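Local coordinates for Rho-related gtp-binding protein RHOD (Homo sapiens, PDB 2J1L) that binds guanine nucleotides, here GDP, as a Rho-family member of the Ras-like small GTP-binding proteins, at residues A[111-114]-A[120-123]; A[40-45]-A[126-131]; A[51-56]-A[188-193]; A[113-118]-A[149-154]. One frame throughout, in Å; residues are numbered along the deposited sequence.

In the fold
The four contacts surround the nucleotide end of a Ras-like fold, a mixed sheet flanked by helices. Contacts 1 and 2 lie closest together, their centres about 6 Å apart: both use helix 118-135, and they seat it on the neighbouring strands 106-114 and 34-41. Contact 4 continues from the same strand end as contact 1, sharing Phe113 and Asp114. Contact 3 is centred about 16 to 20 Å from the others, across the chain's centre from contact 2, yet meets contact 4 beside the base through Ser189 and Asp149. Along the sequence contact 1 is nested inside contacts 2 and 3, contact 4 inside contact 3, while contacts 2 and 3 interleave. Contacts 2, 3 and 4 touch GDP, so distant segments converge on one pocket.

Contact 1: A[111-114]-A[120-123]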
# COMPACT_ATOMS: atom_id res chain seq x y z
N LEU A 111 -0.51 4.16 -0.68
CA LEU A 111 -1.88 4.25 -0.23
C LEU A 111 -2.48 2.84 -0.20
O LEU A 111 -2.77 2.28 -1.24
CB LEU A 111 -2.70 5.13 -1.17
CG LEU A 111 -2.32 6.60 -1.27
CD1 LEU A 111 -3.56 7.43 -1.71
CD2 LEU A 111 -1.75 7.15 0.04
N CYS A 112 -2.70 2.32 1.00
CA CYS A 112 -3.11 0.93 1.22
C CYS A 112 -4.60 0.76 1.49
O CYS A 112 -5.21 1.57 2.17
CB CYS A 112 -2.36 0.37 2.43
SG CYS A 112 -0.58 0.32 2.20
N PHE A 113 -5.17 -0.33 0.99
CA PHE A 113 -6.51 -0.71 1.41
C PHE A 113 -6.68 -2.23 1.49
O PHE A 113 -5.93 -2.96 0.87
CB PHE A 113 -7.55 -0.12 0.48
CG PHE A 113 -7.53 -0.72 -0.89
CD1 PHE A 113 -6.70 -0.19 -1.88
CD2 PHE A 113 -8.34 -1.80 -1.19
CE1 PHE A 113 -6.69 -0.74 -3.14
CE2 PHE A 113 -8.34 -2.34 -2.45
CZ PHE A 113 -7.50 -1.82 -3.43
N ASP A 114 -7.66 -2.67 2.28
CA ASP A 114 -8.01 -4.09 2.41
C ASP A 114 -8.94 -4.43 1.25
O ASP A 114 -9.98 -3.77 1.09
CB ASP A 114 -8.70 -4.26 3.77
CG ASP A 114 -9.14 -5.68 4.06
OD1 ASP A 114 -9.26 -6.49 3.12
OD2 ASP A 114 -9.39 -5.99 5.27
N SER A 120 -12.41 0.93 3.08
CA SER A 120 -11.00 1.29 3.01
C SER A 120 -10.66 1.67 1.58
O SER A 120 -9.88 2.57 1.36
CB SER A 120 -10.08 0.17 3.52
OG SER A 120 -10.18 -1.01 2.74
N PHE A 121 -11.28 0.99 0.63
CA PHE A 121 -11.10 1.32 -0.78
C PHE A 121 -11.63 2.72 -1.08
O PHE A 121 -10.89 3.59 -1.54
CB PHE A 121 -11.80 0.27 -1.61
CG PHE A 121 -11.61 0.41 -3.09
CD1 PHE A 121 -10.34 0.40 -3.65
CD2 PHE A 121 -12.71 0.48 -3.93
CE1 PHE A 121 -10.16 0.51 -5.02
CE2 PHE A 121 -12.54 0.58 -5.32
CZ PHE A 121 -11.27 0.59 -5.86
N ASP A 122 -12.91 2.93 -0.80
CA ASP A 122 -13.56 4.24 -1.00
C ASP A 122 -12.70 5.38 -0.46
O ASP A 122 -12.59 6.44 -1.10
CB ASP A 122 -14.91 4.28 -0.29
CG ASP A 122 -15.99 3.38 -0.94
OD1 ASP A 122 -15.70 2.70 -1.96
OD2 ASP A 122 -17.13 3.37 -0.41
N ASN A 123 -12.12 5.16 0.71
CA ASN A 123 -11.33 6.17 1.40
C ASN A 123 -9.98 6.50 0.75
O ASN A 123 -9.36 7.53 1.08
CB ASN A 123 -11.10 5.76 2.85
CG ASN A 123 -12.26 6.08 3.74
OD1 ASN A 123 -13.13 6.88 3.39
ND2 ASN A 123 -12.29 5.45 4.91
O HOH W 1 -7.71 2.61 2.97
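The CA atoms of Phe113 and Ser120 come within 5.2 Å of each other, where the last residues of strand 106-114 face the first turn of helix 118-135. Ser120 makes the direct polar link: Asp114 N donates to Ser120 OG at 3.1 Å, a bent bond with an N-H...O angle of 139°. The serine's chi1 of 63° tucks OG between its own backbone N and carbonyl carbon, turned to the strand, and the same hydroxyl is bonded to Ser117 O in the connection between the two elements. Phe113 CB also packs against the hydroxyl, 3.6 Å from Ser120 OG. A water adds a second bridge two residues earlier in the strand, at Cys112, donating to Cys112 O at 2.8 Å and to Ser120 O at 2.7 Å. This is the strand-to-helix half of a beta-alpha-beta unit, strand 106-114, helix 118-135 and strand 141-146, in which the helix packs over one face of the sheet. The aromatic pair supplies the apolar part. Phe121 puts its edge to the face of Phe113, with CD1 3.5 Å above the Phe113 ring plane and over its centre. The planes are inclined at 54° and the centroids are 4.9 Å apart, giving a tilted edge-to-face stack. Although the rings meet in this way, the two side chains run alongside and point in the same direction. Val168, from a loop, touches both phenylalanines, while Arg172 and Met176 of helix 170-179 pack against Phe121.

Contact 2: A[40-45]-A[126-131]; sequences VGDGGC and NRWYPE. With GDP (guanosine-5'-diphosphate), chain B.
At the P-loop, the glycine-rich turn between strand 34-41 and helix 47-55, Val40, Gly41 and Asp42 are packed against the indole of Trp128 on helix 118-135. The three residues meet the ring in different ways. Val40 places CG1 against the benzo part, 3.4 Å from Trp128 CE3, arriving obliquely near the rim; its chi1 of 164° sets this methyl anti to the backbone N. Gly41 runs its backbone across that same face: its CA stands 3.9 Å from the centroid of the five-membered ring of Trp128, a CH-pi contact. On the opposite face lies Arg127 CG, from the residue preceding the tryptophan, so the indole is sandwiched. Asp42 works at the edge. Trp128 NE1 donates to Asp42 OD1 at 3.0 Å with an N-H...O angle of 159°, the acceptor only 12° out of the indole plane and approached almost head-on along its C-O bond. Further on, the type II turn from Asp42 to Cys45 curls round the beta phosphate of GDP, and Gly44 N donates to GDP O3B at 2.8 Å. The carbonyl of Asp42 accepts from Lys47 NZ, which is itself bonded to the nucleotide. Since Asp42 OD2 is also bonded to Asn123 ND2, both carboxylate oxygens are tied to helix 118-135. This fixes the rotation of the carboxylate and makes the helix a second shell to the phosphate loop: its grip on Asp42 probably helps hold the turn that presents Gly44 N to the phosphate.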
# COMPACT_ATOMS: atom_id res chain seq x y z
N VAL A 40 0.14 4.63 4.15
CA VAL A 40 -1.03 5.46 4.43
C VAL A 40 -2.29 4.63 4.15
O VAL A 40 -2.31 3.79 3.28
CB VAL A 40 -0.93 6.76 3.59
CG1 VAL A 40 -2.23 7.50 3.50
CG2 VAL A 40 0.15 7.67 4.20
N GLY A 41 -3.34 4.82 4.92
CA GLY A 41 -4.54 4.00 4.72
C GLY A 41 -5.29 3.81 6.01
O GLY A 41 -4.77 4.10 7.09
N ASP A 42 -6.51 3.33 5.88
CA ASP A 42 -7.37 3.12 7.05
C ASP A 42 -6.73 2.18 8.06
O ASP A 42 -5.94 1.29 7.69
CB ASP A 42 -8.73 2.54 6.63
CG ASP A 42 -9.64 3.57 5.96
OD1 ASP A 42 -9.17 4.69 5.60
OD2 ASP A 42 -10.85 3.25 5.79
N GLY A 43 -7.06 2.38 9.33
CA GLY A 43 -6.66 1.46 10.38
C GLY A 43 -7.25 0.09 10.10
O GLY A 43 -8.38 -0.01 9.63
N GLY A 44 -6.46 -0.95 10.35
CA GLY A 44 -6.90 -2.33 10.15
C GLY A 44 -6.84 -2.82 8.71
O GLY A 44 -7.26 -3.95 8.41
N CYS A 45 -6.32 -2.00 7.80
CA CYS A 45 -6.24 -2.42 6.39
C CYS A 45 -4.98 -3.24 6.08
O CYS A 45 -4.85 -3.76 4.99
CB CYS A 45 -6.35 -1.23 5.45
SG CYS A 45 -4.82 -0.30 5.31
N ASN A 126 -11.72 9.15 -1.32
CA ASN A 126 -12.49 10.20 -0.62
C ASN A 126 -11.70 10.95 0.43
O ASN A 126 -12.07 12.07 0.78
CB ASN A 126 -13.77 9.64 0.05
CG ASN A 126 -14.71 8.99 -0.94
OD1 ASN A 126 -14.69 9.30 -2.11
ND2 ASN A 126 -15.53 8.06 -0.46
N ARG A 127 -10.64 10.34 0.94
CA ARG A 127 -9.99 10.81 2.16
C ARG A 127 -8.45 10.91 2.00
O ARG A 127 -7.86 11.92 2.41
CB ARG A 127 -10.44 9.92 3.33
CG ARG A 127 -9.42 9.56 4.43
CD ARG A 127 -9.28 10.66 5.49
NE ARG A 127 -8.35 10.31 6.58
CZ ARG A 127 -8.11 11.08 7.64
NH1 ARG A 127 -8.74 12.24 7.78
NH2 ARG A 127 -7.24 10.71 8.58
N TRP A 128 -7.81 9.90 1.39
CA TRP A 128 -6.32 9.87 1.27
C TRP A 128 -5.74 10.57 0.03
O TRP A 128 -4.69 11.21 0.15
CB TRP A 128 -5.77 8.44 1.38
CG TRP A 128 -6.16 7.76 2.66
CD1 TRP A 128 -7.00 6.70 2.79
CD2 TRP A 128 -5.78 8.14 4.00
NE1 TRP A 128 -7.17 6.38 4.12
CE2 TRP A 128 -6.43 7.23 4.89
CE3 TRP A 128 -4.96 9.14 4.54
CZ2 TRP A 128 -6.27 7.29 6.28
CZ3 TRP A 128 -4.80 9.20 5.93
CH2 TRP A 128 -5.45 8.29 6.78
N TYR A 129 -6.37 10.44 -1.13
CA TYR A 129 -5.96 11.18 -2.33
C TYR A 129 -5.94 12.69 -2.08
O TYR A 129 -4.95 13.35 -2.37
CB TYR A 129 -6.88 10.86 -3.50
CG TYR A 129 -6.68 11.67 -4.79
CD1 TYR A 129 -5.40 11.91 -5.31
CD2 TYR A 129 -7.77 12.11 -5.54
CE1 TYR A 129 -5.21 12.61 -6.51
CE2 TYR A 129 -7.60 12.81 -6.75
CZ TYR A 129 -6.31 13.05 -7.23
OH TYR A 129 -6.11 13.73 -8.42
N PRO A 130 -7.03 13.25 -1.52
CA PRO A 130 -7.01 14.70 -1.30
C PRO A 130 -5.89 15.11 -0.34
O PRO A 130 -5.12 16.01 -0.66
CB PRO A 130 -8.39 15.00 -0.68
CG PRO A 130 -9.23 13.82 -0.96
CD PRO A 130 -8.29 12.65 -1.06
N GLU A 131 -5.82 14.44 0.81
CA GLU A 131 -4.75 14.66 1.80
C GLU A 131 -3.38 14.64 1.13
O GLU A 131 -2.57 15.55 1.31
CB GLU A 131 -4.80 13.60 2.91
CG GLU A 131 -5.95 13.76 3.92
PB GDP B . -3.11 -1.77 10.17
O1B GDP B . -1.65 -1.87 10.49
O2B GDP B . -3.36 -1.02 8.89
O3B GDP B . -3.81 -1.08 11.31
O3A GDP B . -3.67 -3.25 9.96
PA GDP B . -2.87 -4.47 10.67
O1A GDP B . -1.55 -4.77 10.00
O2A GDP B . -2.60 -4.10 12.10
O5' GDP B . -3.87 -5.72 10.48
C5' GDP B . -5.26 -5.61 10.77
C4' GDP B . -5.91 -6.98 10.80
O4' GDP B . -5.87 -7.66 9.53
C3' GDP B . -5.16 -7.91 11.76
O3' GDP B . -6.03 -8.94 12.25
C2' GDP B . -4.15 -8.58 10.88
O2' GDP B . -3.72 -9.83 11.39
C1' GDP B . -4.98 -8.79 9.65
N9 GDP B . -4.12 -8.90 8.46
C8 GDP B . -3.07 -8.14 8.11
N7 GDP B . -2.58 -8.56 6.90
C5 GDP B . -3.34 -9.59 6.49
C6 GDP B . -3.37 -10.47 5.33
O6 GDP B . -2.53 -10.36 4.38
N1 GDP B . -4.32 -11.41 5.32
C2 GDP B . -5.23 -11.56 6.31
N2 GDP B . -6.16 -12.54 6.21
N3 GDP B . -5.26 -10.78 7.41
C4 GDP B . -4.35 -9.81 7.53

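Contact 3: A[51-56]-A[188-193]. With GDP (guanosine-5'-diphosphate), chain B.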
# COMPACT_ATOMS: atom_id res chain seq x y z
N LEU A 51 4.53 -4.66 6.86
CA LEU A 51 5.87 -4.28 7.29
C LEU A 51 6.55 -5.41 8.00
O LEU A 51 7.71 -5.68 7.73
CB LEU A 51 5.80 -3.07 8.22
CG LEU A 51 6.77 -1.98 7.80
CD1 LEU A 51 6.53 -0.73 8.64
CD2 LEU A 51 8.21 -2.52 7.91
N MET A 52 5.83 -6.07 8.89
CA MET A 52 6.35 -7.24 9.61
C MET A 52 6.94 -8.22 8.63
O MET A 52 8.10 -8.57 8.73
CB MET A 52 5.26 -8.01 10.37
CG MET A 52 4.47 -7.22 11.39
SD MET A 52 5.52 -6.36 12.56
N VAL A 53 6.11 -8.67 7.70
CA VAL A 53 6.52 -9.75 6.82
C VAL A 53 7.76 -9.35 6.06
O VAL A 53 8.75 -10.08 6.01
CB VAL A 53 5.40 -10.11 5.84
CG1 VAL A 53 5.97 -10.88 4.64
CG2 VAL A 53 4.28 -10.89 6.59
N PHE A 54 7.72 -8.16 5.50
CA PHE A 54 8.87 -7.63 4.79
C PHE A 54 10.12 -7.60 5.69
O PHE A 54 11.16 -8.12 5.32
CB PHE A 54 8.56 -6.23 4.24
CG PHE A 54 9.63 -5.68 3.37
CD1 PHE A 54 10.09 -6.41 2.28
CD2 PHE A 54 10.18 -4.44 3.63
CE1 PHE A 54 11.10 -5.91 1.46
CE2 PHE A 54 11.18 -3.93 2.80
CZ PHE A 54 11.65 -4.68 1.72
N ALA A 55 10.00 -7.01 6.88
CA ALA A 55 11.11 -6.94 7.85
C ALA A 55 11.50 -8.33 8.37
O ALA A 55 12.61 -8.79 8.13
CB ALA A 55 10.75 -5.99 9.04
N ASP A 56 10.57 -8.97 9.07
CA ASP A 56 10.78 -10.24 9.75
C ASP A 56 11.43 -11.27 8.85
O ASP A 56 12.64 -11.47 8.91
CB ASP A 56 9.44 -10.77 10.27
N CYS A 188 -0.95 -7.68 -2.67
CA CYS A 188 -0.17 -8.63 -1.90
C CYS A 188 -1.01 -9.21 -0.79
O CYS A 188 -2.08 -8.68 -0.47
CB CYS A 188 1.01 -7.91 -1.28
SG CYS A 188 0.46 -6.56 -0.25
N SER A 189 -0.52 -10.31 -0.23
CA SER A 189 -1.05 -10.87 0.99
C SER A 189 0.11 -11.01 1.95
O SER A 189 1.05 -11.76 1.68
CB SER A 189 -1.67 -12.25 0.73
OG SER A 189 -2.07 -12.86 1.95
N ALA A 190 0.07 -10.28 3.06
CA ALA A 190 1.10 -10.42 4.08
C ALA A 190 0.98 -11.79 4.74
O ALA A 190 1.97 -12.37 5.17
CB ALA A 190 0.97 -9.32 5.10
N ARG A 191 -0.23 -12.33 4.79
CA ARG A 191 -0.47 -13.64 5.40
C ARG A 191 0.25 -14.77 4.67
O ARG A 191 0.81 -15.65 5.32
CB ARG A 191 -1.97 -13.93 5.44
CG ARG A 191 -2.33 -15.30 6.04
CD ARG A 191 -1.99 -15.36 7.52
NE ARG A 191 -2.94 -14.56 8.31
CZ ARG A 191 -3.90 -15.06 9.09
NH1 ARG A 191 -4.05 -16.37 9.25
NH2 ARG A 191 -4.72 -14.22 9.74
N LEU A 192 0.22 -14.77 3.34
CA LEU A 192 0.85 -15.82 2.55
C LEU A 192 2.22 -15.41 2.03
O LEU A 192 2.74 -16.05 1.13
CB LEU A 192 -0.04 -16.16 1.35
CG LEU A 192 -1.50 -16.55 1.62
CD1 LEU A 192 -2.24 -16.77 0.30
CD2 LEU A 192 -1.58 -17.79 2.51
N HIS A 193 2.79 -14.35 2.59
CA HIS A 193 4.01 -13.74 2.05
C HIS A 193 3.95 -13.69 0.52
O HIS A 193 4.89 -14.06 -0.17
CB HIS A 193 5.27 -14.52 2.45
CG HIS A 193 5.50 -14.60 3.93
ND1 HIS A 193 4.50 -14.87 4.84
CD2 HIS A 193 6.65 -14.53 4.65
CE1 HIS A 193 5.01 -14.91 6.06
NE2 HIS A 193 6.31 -14.72 5.97
PB GDP B . -3.11 -1.77 10.17
O1B GDP B . -1.65 -1.87 10.49
O2B GDP B . -3.36 -1.02 8.89
O3B GDP B . -3.81 -1.08 11.31
O3A GDP B . -3.67 -3.25 9.96
PA GDP B . -2.87 -4.47 10.67
O1A GDP B . -1.55 -4.77 10.00
O2A GDP B . -2.60 -4.10 12.10
O5' GDP B . -3.87 -5.72 10.48
C5' GDP B . -5.26 -5.61 10.77
C4' GDP B . -5.91 -6.98 10.80
O4' GDP B . -5.87 -7.66 9.53
C3' GDP B . -5.16 -7.91 11.76
O3' GDP B . -6.03 -8.94 12.25
C2' GDP B . -4.15 -8.58 10.88
O2' GDP B . -3.72 -9.83 11.39
C1' GDP B . -4.98 -8.79 9.65
N9 GDP B . -4.12 -8.90 8.46
C8 GDP B . -3.07 -8.14 8.11
N7 GDP B . -2.58 -8.56 6.90
C5 GDP B . -3.34 -9.59 6.49
C6 GDP B . -3.37 -10.47 5.33
O6 GDP B . -2.53 -10.36 4.38
N1 GDP B . -4.32 -11.41 5.32
C2 GDP B . -5.23 -11.56 6.31
N2 GDP B . -6.16 -12.54 6.21
N3 GDP B . -5.26 -10.78 7.41
C4 GDP B . -4.35 -9.81 7.53
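Val53 carries this contact almost by itself, each of its methyls meeting a different residue of segment 188-193. The tight part is at CG2, which presses on the carbonyl of Ala190, 3.1 Å from Ala190 O, and lies 4.0 Å from Ala190 CB. No hydrogen bond joins the two segments, so the direct contact between them is van der Waals in kind. The other methyl faces the looser, outer part: Val53 CG1 stands 3.7 Å above the plane of the His193 ring, offset toward its rim, in a CH-pi contact 19° off the ring normal. His193 is solvent-exposed, although a chi1 of -60° swings its imidazole back over the valine. Arg191 and Leu192, also exposed, start their side chains away from the helix. The backbone of Ser189 to Arg191 belongs to the SAK-type motif of Ras-like proteins, in which Ser-Ala-Arg takes the place of Ser-Ala-Lys and recognises the guanine base. Arg191 N donates to GDP O6 at 3.1 Å, and Ala190 N approaches GDP O6 to 2.9 Å. Ser189 OG accepts from Leu192 N at 3.3 Å, an ST motif overlapping the type I turn from Ala190 to His193. The whole bend links strand 184-187 to helix 196-209, whose Val196 also touches Val53, while on the far side of helix 47-55 Leu51 and Phe54 pack on strands 69-77 and 80-88.

Contact 4: A[113-118]-A[149-154]. With GDP (guanosine-5'-diphosphate), chain B.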
# COMPACT_ATOMS: atom_id res chain seq x y z
N PHE A 113 -5.17 -0.33 0.99
CA PHE A 113 -6.51 -0.71 1.41
C PHE A 113 -6.68 -2.23 1.49
O PHE A 113 -5.93 -2.96 0.87
CB PHE A 113 -7.55 -0.12 0.48
CG PHE A 113 -7.53 -0.72 -0.89
CD1 PHE A 113 -6.70 -0.19 -1.88
CD2 PHE A 113 -8.34 -1.80 -1.19
CE1 PHE A 113 -6.69 -0.74 -3.14
CE2 PHE A 113 -8.34 -2.34 -2.45
CZ PHE A 113 -7.50 -1.82 -3.43
N ASP A 114 -7.66 -2.67 2.28
CA ASP A 114 -8.01 -4.09 2.41
C ASP A 114 -8.94 -4.43 1.25
O ASP A 114 -9.98 -3.77 1.09
CB ASP A 114 -8.70 -4.26 3.77
CG ASP A 114 -9.14 -5.68 4.06
OD1 ASP A 114 -9.26 -6.49 3.12
OD2 ASP A 114 -9.39 -5.99 5.27
N VAL A 115 -8.60 -5.42 0.43
CA VAL A 115 -9.48 -5.77 -0.70
C VAL A 115 -10.87 -6.31 -0.29
O VAL A 115 -11.80 -6.28 -1.11
CB VAL A 115 -8.83 -6.74 -1.73
CG1 VAL A 115 -7.70 -6.05 -2.47
CG2 VAL A 115 -8.36 -8.03 -1.09
N THR A 116 -11.02 -6.78 0.95
CA THR A 116 -12.34 -7.23 1.45
C THR A 116 -13.10 -6.18 2.29
O THR A 116 -14.16 -6.49 2.87
CB THR A 116 -12.23 -8.56 2.24
OG1 THR A 116 -11.39 -8.38 3.39
CG2 THR A 116 -11.66 -9.65 1.34
N SER A 117 -12.57 -4.96 2.34
CA SER A 117 -13.22 -3.79 2.97
C SER A 117 -13.46 -2.69 1.94
O SER A 117 -12.60 -1.82 1.73
CB SER A 117 -12.34 -3.25 4.11
OG SER A 117 -12.91 -2.10 4.70
N PRO A 118 -14.60 -2.73 1.26
CA PRO A 118 -14.94 -1.63 0.36
C PRO A 118 -14.83 -0.22 0.97
O PRO A 118 -14.56 0.73 0.23
CB PRO A 118 -16.38 -1.96 -0.05
CG PRO A 118 -16.42 -3.45 0.00
CD PRO A 118 -15.62 -3.79 1.21
N ASP A 149 -5.49 -12.64 -0.03
CA ASP A 149 -5.87 -14.01 0.31
C ASP A 149 -7.35 -14.13 0.68
O ASP A 149 -7.95 -15.21 0.51
CB ASP A 149 -4.99 -14.53 1.45
CG ASP A 149 -5.04 -13.65 2.68
OD1 ASP A 149 -4.56 -12.49 2.61
OD2 ASP A 149 -5.55 -14.13 3.71
N LEU A 150 -7.94 -13.04 1.15
CA LEU A 150 -9.33 -13.06 1.64
C LEU A 150 -10.43 -13.04 0.57
O LEU A 150 -11.60 -13.21 0.89
CB LEU A 150 -9.54 -11.92 2.65
CG LEU A 150 -8.77 -12.08 3.97
CD1 LEU A 150 -9.17 -10.99 4.98
CD2 LEU A 150 -8.98 -13.47 4.54
N ARG A 151 -10.06 -12.83 -0.70
CA ARG A 151 -10.99 -13.06 -1.82
C ARG A 151 -11.41 -14.52 -1.88
O ARG A 151 -12.58 -14.82 -2.16
CB ARG A 151 -10.35 -12.71 -3.15
CG ARG A 151 -9.95 -11.28 -3.31
CD ARG A 151 -9.69 -10.95 -4.77
NE ARG A 151 -9.35 -9.54 -4.92
CZ ARG A 151 -8.19 -9.06 -5.36
NH1 ARG A 151 -8.03 -7.75 -5.45
NH2 ARG A 151 -7.20 -9.85 -5.72
N LYS A 152 -10.47 -15.43 -1.65
CA LYS A 152 -10.79 -16.85 -1.57
C LYS A 152 -11.79 -17.13 -0.41
O LYS A 152 -12.54 -18.11 -0.48
CB LYS A 152 -9.53 -17.71 -1.44
CG LYS A 152 -8.77 -17.90 -2.76
N ASP A 153 -11.81 -16.28 0.62
CA ASP A 153 -12.70 -16.46 1.80
C ASP A 153 -14.18 -16.33 1.40
O ASP A 153 -14.65 -15.22 1.12
CB ASP A 153 -12.37 -15.44 2.90
CG ASP A 153 -12.93 -15.82 4.26
OD1 ASP A 153 -12.15 -15.77 5.24
OD2 ASP A 153 -14.14 -16.15 4.36
N LYS A 154 -14.89 -17.46 1.40
CA LYS A 154 -16.28 -17.53 0.95
C LYS A 154 -17.26 -16.85 1.92
O LYS A 154 -18.25 -16.23 1.48
CB LYS A 154 -16.68 -18.99 0.70
CG LYS A 154 -16.05 -19.59 -0.55
CD LYS A 154 -15.90 -21.10 -0.48
PB GDP B . -3.11 -1.77 10.17
O1B GDP B . -1.65 -1.87 10.49
O2B GDP B . -3.36 -1.02 8.89
O3B GDP B . -3.81 -1.08 11.31
O3A GDP B . -3.67 -3.25 9.96
PA GDP B . -2.87 -4.47 10.67
O1A GDP B . -1.55 -4.77 10.00
O2A GDP B . -2.60 -4.10 12.10
O5' GDP B . -3.87 -5.72 10.48
C5' GDP B . -5.26 -5.61 10.77
C4' GDP B . -5.91 -6.98 10.80
O4' GDP B . -5.87 -7.66 9.53
C3' GDP B . -5.16 -7.91 11.76
O3' GDP B . -6.03 -8.94 12.25
C2' GDP B . -4.15 -8.58 10.88
O2' GDP B . -3.72 -9.83 11.39
C1' GDP B . -4.98 -8.79 9.65
N9 GDP B . -4.12 -8.90 8.46
C8 GDP B . -3.07 -8.14 8.11
N7 GDP B . -2.58 -8.56 6.90
C5 GDP B . -3.34 -9.59 6.49
C6 GDP B . -3.37 -10.47 5.33
O6 GDP B . -2.53 -10.36 4.38
N1 GDP B . -4.32 -11.41 5.32
C2 GDP B . -5.23 -11.56 6.31
N2 GDP B . -6.16 -12.54 6.21
N3 GDP B . -5.26 -10.78 7.41
C4 GDP B . -4.35 -9.81 7.53
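Val115 lies against the charged end of Arg151, a cationic group laid on an aliphatic side chain in a contact that no hydrogen bond crosses. Val115 CG1 comes to 3.4 Å from Arg151 NH1, and its other methyl, CG2, sits over a face of the guanidinium. The arginine reaches this far because its chain is extended from CG to NE, crossing the valine at about a right angle. Its charge is met elsewhere: NH1 forms a salt bridge with Glu187 OE2 and is bonded to Val168 O. Beside this pair, Thr116 CG2 packs 3.4 Å from Leu150 CB. The threonine is locked by Asp114, whose OD1 accepts from Thr116 N at 2.8 Å, closing an Asx turn, and from Thr116 OG1 at 2.9 Å. Both donors reach OD1 from the same face of the carboxylate, and with chi1 at 61° the hydroxyl is held by Asp114 while the methyl turns to Leu150. The contact thus joins the turn after strand 106-114 to the loop between strand 141-146 and helix 154-162. Segment 149-154 begins at the aspartate of the Ras-family guanine-specificity motif. Asp149 OD1 accepts from GDP N1 at 2.9 Å and Asp149 OD2 from GDP N2 at 3.0 Å, a paired grip on the base edge. Ser189 OG is bonded to OD1 as well. Leu150 also lies against the base, its CD2 3.4 Å from GDP N2, and Lys147, from the same motif, makes a salt bridge to Asp114 OD2.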